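Local coordinates for protein RTX-adhesin (Marinomonas primoryensis, PDB 5IRB) that forms part of a giant calcium-binding adhesin that attaches its Antarctic bacterium to diatoms and ice, this piece probably serving in its retention at the cell surface, at residues D281-T293 / T301-D313. Numbering follows the deposited sequence.
Sequences DLAADTAFDAVVT and TVDTTGSSTHTVD. With CA (calcium ion), chain L; CA (calcium ion), chain E.
His310 ties the strand end to the turn of helix 279-284: its NE2 gives a hydrogen bond to Leu282 O (2.8 Å, 165° at the hydrogen), which lies near the imidazole plane, NE2 itself standing above the carbonyl plane, while its backbone N bonds Thr286 O. Chi1 of 62°, with CG between backbone N and carbonyl carbon, swings the ring back over 281-293, where Thr286 CA packs on one face and Leu282 CD2 meets CE1 at 3.8 Å. Along the strands, Phe288, Ala290 and Val292 pair with Ser308, Gly306 and Thr304 through reciprocal backbone hydrogen bonds. On that buried face Ser308 CB sits over the Phe288 ring, 4.3 Å from its centroid, and His310 CE1 approaches the ring edge. The opposite face is mixed: Thr293 OG1 donates to Asp303 OD1 (2.8 Å) on the syn side but 29° out of the carboxylate plane, and Val291 CG1 lies against Asp303 CG (3.7 Å). One calcium ion is bound by both carboxylate oxygens of Asp285, whose OD2 also takes Asn259 N, by Ala287 O and a water; another by Thr309 O, Asp226 and four waters. This is an antiparallel beta hairpin within a calcium-binding beta-sandwich domain, the last of three in an elongated chain.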
# COMPACT_ATOMS: atom_id res chain seq x y z
N ASP A 281 -21.26 54.37 -15.48
CA ASP A 281 -20.01 53.63 -15.50
C ASP A 281 -19.52 53.36 -16.92
O ASP A 281 -18.34 53.50 -17.21
CB ASP A 281 -20.16 52.32 -14.73
CG ASP A 281 -20.26 52.56 -13.23
OD1 ASP A 281 -19.71 53.58 -12.78
OD2 ASP A 281 -20.85 51.71 -12.52
N LEU A 282 -20.43 52.99 -17.80
CA LEU A 282 -20.04 52.73 -19.18
C LEU A 282 -19.62 54.03 -19.86
O LEU A 282 -18.75 54.01 -20.73
CB LEU A 282 -21.18 52.06 -19.96
CG LEU A 282 -21.50 50.66 -19.44
CD1 LEU A 282 -22.89 50.21 -19.88
CD2 LEU A 282 -20.44 49.67 -19.89
N ALA A 283 -20.26 55.13 -19.47
CA ALA A 283 -19.89 56.47 -19.96
C ALA A 283 -18.47 56.89 -19.59
O ALA A 283 -17.83 57.62 -20.33
CB ALA A 283 -20.88 57.51 -19.44
N ALA A 284 -17.96 56.41 -18.47
CA ALA A 284 -16.65 56.85 -18.00
C ALA A 284 -15.55 55.91 -18.44
O ALA A 284 -14.38 56.27 -18.50
CB ALA A 284 -16.65 56.99 -16.49
N ASP A 285 -15.94 54.69 -18.79
CA ASP A 285 -14.97 53.64 -19.05
C ASP A 285 -15.30 52.94 -20.37
O ASP A 285 -16.15 52.05 -20.42
CB ASP A 285 -14.93 52.63 -17.90
CG ASP A 285 -13.80 51.65 -18.06
OD1 ASP A 285 -13.11 51.80 -19.10
OD2 ASP A 285 -13.61 50.73 -17.23
N THR A 286 -14.56 53.31 -21.41
CA THR A 286 -14.88 52.88 -22.77
C THR A 286 -14.30 51.53 -23.21
O THR A 286 -14.43 51.15 -24.38
CB THR A 286 -14.43 53.95 -23.76
OG1 THR A 286 -13.04 54.23 -23.56
CG2 THR A 286 -15.22 55.25 -23.55
N ALA A 287 -13.65 50.81 -22.30
CA ALA A 287 -13.11 49.48 -22.62
C ALA A 287 -12.98 48.63 -21.36
O ALA A 287 -12.58 49.14 -20.34
CB ALA A 287 -11.77 49.59 -23.31
N PHE A 288 -13.36 47.36 -21.41
CA PHE A 288 -13.27 46.53 -20.21
C PHE A 288 -13.23 45.06 -20.56
O PHE A 288 -13.53 44.66 -21.69
CB PHE A 288 -14.44 46.84 -19.27
CG PHE A 288 -15.78 46.53 -19.87
CD1 PHE A 288 -16.27 45.23 -19.88
CD2 PHE A 288 -16.52 47.53 -20.48
CE1 PHE A 288 -17.50 44.95 -20.46
CE2 PHE A 288 -17.75 47.26 -21.05
CZ PHE A 288 -18.24 45.98 -21.06
N ASP A 289 -12.84 44.25 -19.58
CA ASP A 289 -12.76 42.81 -19.77
C ASP A 289 -13.91 42.11 -19.08
O ASP A 289 -14.40 42.55 -18.03
CB ASP A 289 -11.44 42.27 -19.20
CG ASP A 289 -10.26 42.60 -20.07
OD1 ASP A 289 -10.48 42.90 -21.26
OD2 ASP A 289 -9.12 42.56 -19.58
N ALA A 290 -14.34 41.00 -19.66
CA ALA A 290 -15.24 40.11 -18.97
C ALA A 290 -14.40 38.87 -18.64
O ALA A 290 -13.76 38.29 -19.53
CB ALA A 290 -16.46 39.77 -19.83
N VAL A 291 -14.39 38.49 -17.37
CA VAL A 291 -13.57 37.35 -16.92
C VAL A 291 -14.42 36.22 -16.37
O VAL A 291 -15.22 36.43 -15.46
CB VAL A 291 -12.54 37.77 -15.87
CG1 VAL A 291 -11.65 36.56 -15.45
CG2 VAL A 291 -11.66 38.87 -16.41
N VAL A 292 -14.30 35.04 -16.97
CA VAL A 292 -15.04 33.87 -16.48
C VAL A 292 -14.11 32.94 -15.69
O VAL A 292 -13.00 32.63 -16.13
CB VAL A 292 -15.71 33.11 -17.63
CG1 VAL A 292 -16.32 31.78 -17.14
CG2 VAL A 292 -16.78 34.02 -18.28
N THR A 293 -14.54 32.58 -14.48
CA THR A 293 -13.78 31.71 -13.60
C THR A 293 -14.35 30.29 -13.68
O THR A 293 -15.53 30.08 -13.39
CB THR A 293 -13.79 32.19 -12.15
OG1 THR A 293 -13.08 33.44 -12.07
CG2 THR A 293 -13.08 31.15 -11.23
N THR A 301 -8.43 25.59 -11.13
CA THR A 301 -9.23 26.72 -11.60
C THR A 301 -8.53 27.42 -12.75
O THR A 301 -7.31 27.30 -12.90
CB THR A 301 -9.47 27.74 -10.49
OG1 THR A 301 -8.21 28.18 -9.97
CG2 THR A 301 -10.26 27.07 -9.35
N VAL A 302 -9.30 28.16 -13.54
CA VAL A 302 -8.79 28.87 -14.69
C VAL A 302 -9.73 30.04 -15.05
O VAL A 302 -10.95 29.93 -14.93
CB VAL A 302 -8.61 27.94 -15.91
CG1 VAL A 302 -9.95 27.40 -16.40
CG2 VAL A 302 -7.82 28.65 -17.05
N ASP A 303 -9.12 31.17 -15.40
CA ASP A 303 -9.82 32.36 -15.90
C ASP A 303 -9.80 32.45 -17.42
O ASP A 303 -8.74 32.27 -18.03
CB ASP A 303 -9.20 33.63 -15.29
CG ASP A 303 -9.69 33.90 -13.87
OD1 ASP A 303 -10.62 33.20 -13.41
OD2 ASP A 303 -9.12 34.80 -13.19
N THR A 304 -10.96 32.73 -18.03
CA THR A 304 -11.06 32.96 -19.45
C THR A 304 -11.49 34.43 -19.66
O THR A 304 -12.45 34.91 -19.02
CB THR A 304 -12.08 32.03 -20.13
OG1 THR A 304 -11.76 30.66 -19.87
CG2 THR A 304 -12.12 32.26 -21.64
N THR A 305 -10.79 35.14 -20.53
CA THR A 305 -11.01 36.57 -20.66
C THR A 305 -11.50 36.95 -22.07
O THR A 305 -10.94 36.49 -23.07
CB THR A 305 -9.73 37.35 -20.29
OG1 THR A 305 -9.43 37.12 -18.90
CG2 THR A 305 -9.90 38.85 -20.51
N GLY A 306 -12.54 37.77 -22.11
CA GLY A 306 -12.97 38.44 -23.34
C GLY A 306 -12.93 39.95 -23.13
O GLY A 306 -13.24 40.46 -22.04
N SER A 307 -12.53 40.67 -24.16
CA SER A 307 -12.25 42.09 -24.04
C SER A 307 -13.25 42.89 -24.88
O SER A 307 -13.68 42.42 -25.93
CB SER A 307 -10.81 42.38 -24.44
OG SER A 307 -9.90 41.90 -23.45
N SER A 308 -13.64 44.08 -24.42
CA SER A 308 -14.68 44.86 -25.07
C SER A 308 -14.27 46.31 -25.14
O SER A 308 -13.59 46.80 -24.25
CB SER A 308 -16.02 44.76 -24.34
OG SER A 308 -17.01 45.54 -24.99
N THR A 309 -14.72 46.98 -26.20
CA THR A 309 -14.56 48.41 -26.36
C THR A 309 -15.87 49.00 -26.85
O THR A 309 -16.60 48.36 -27.60
CB THR A 309 -13.46 48.77 -27.38
OG1 THR A 309 -13.71 48.07 -28.61
CG2 THR A 309 -12.07 48.38 -26.85
N HIS A 310 -16.17 50.22 -26.43
CA HIS A 310 -17.29 50.95 -27.01
C HIS A 310 -16.97 52.44 -27.02
O HIS A 310 -15.97 52.86 -26.44
CB HIS A 310 -18.59 50.68 -26.24
CG HIS A 310 -18.54 51.12 -24.82
ND1 HIS A 310 -18.01 50.35 -23.80
CD2 HIS A 310 -18.95 52.28 -24.21
CE1 HIS A 310 -18.11 50.98 -22.66
NE2 HIS A 310 -18.67 52.17 -22.88
N THR A 311 -17.81 53.21 -27.69
CA THR A 311 -17.70 54.66 -27.71
C THR A 311 -18.91 55.34 -27.03
O THR A 311 -19.91 54.68 -26.73
CB THR A 311 -17.53 55.17 -29.16
OG1 THR A 311 -18.62 54.71 -29.95
CG2 THR A 311 -16.23 54.60 -29.76
N VAL A 312 -18.75 56.63 -26.76
CA VAL A 312 -19.68 57.43 -25.94
C VAL A 312 -20.07 58.74 -26.63
O VAL A 312 -19.21 59.49 -27.09
CB VAL A 312 -19.05 57.79 -24.56
CG1 VAL A 312 -19.99 58.67 -23.75
CG2 VAL A 312 -18.67 56.53 -23.78
N ASP A 313 -21.37 59.03 -26.68
CA ASP A 313 -21.83 60.28 -27.25
C ASP A 313 -23.12 60.79 -26.59
O ASP A 313 -23.08 61.60 -25.66
CB ASP A 313 -22.03 60.12 -28.75
CG ASP A 313 -22.32 61.43 -29.43
OD1 ASP A 313 -22.03 62.49 -28.83
OD2 ASP A 313 -22.82 61.40 -30.57
CA CA L . -11.59 50.24 -18.59
CA CA E . -17.96 46.96 -28.81
O HOH W 1 -12.75 30.14 -17.44
O HOH W 2 -18.63 45.50 -26.85
O HOH W 3 -16.22 45.23 -28.19
O HOH W 4 -15.94 47.27 -30.22
O HOH W 5 -18.96 45.26 -30.42
O HOH W 6 -12.12 48.70 -16.74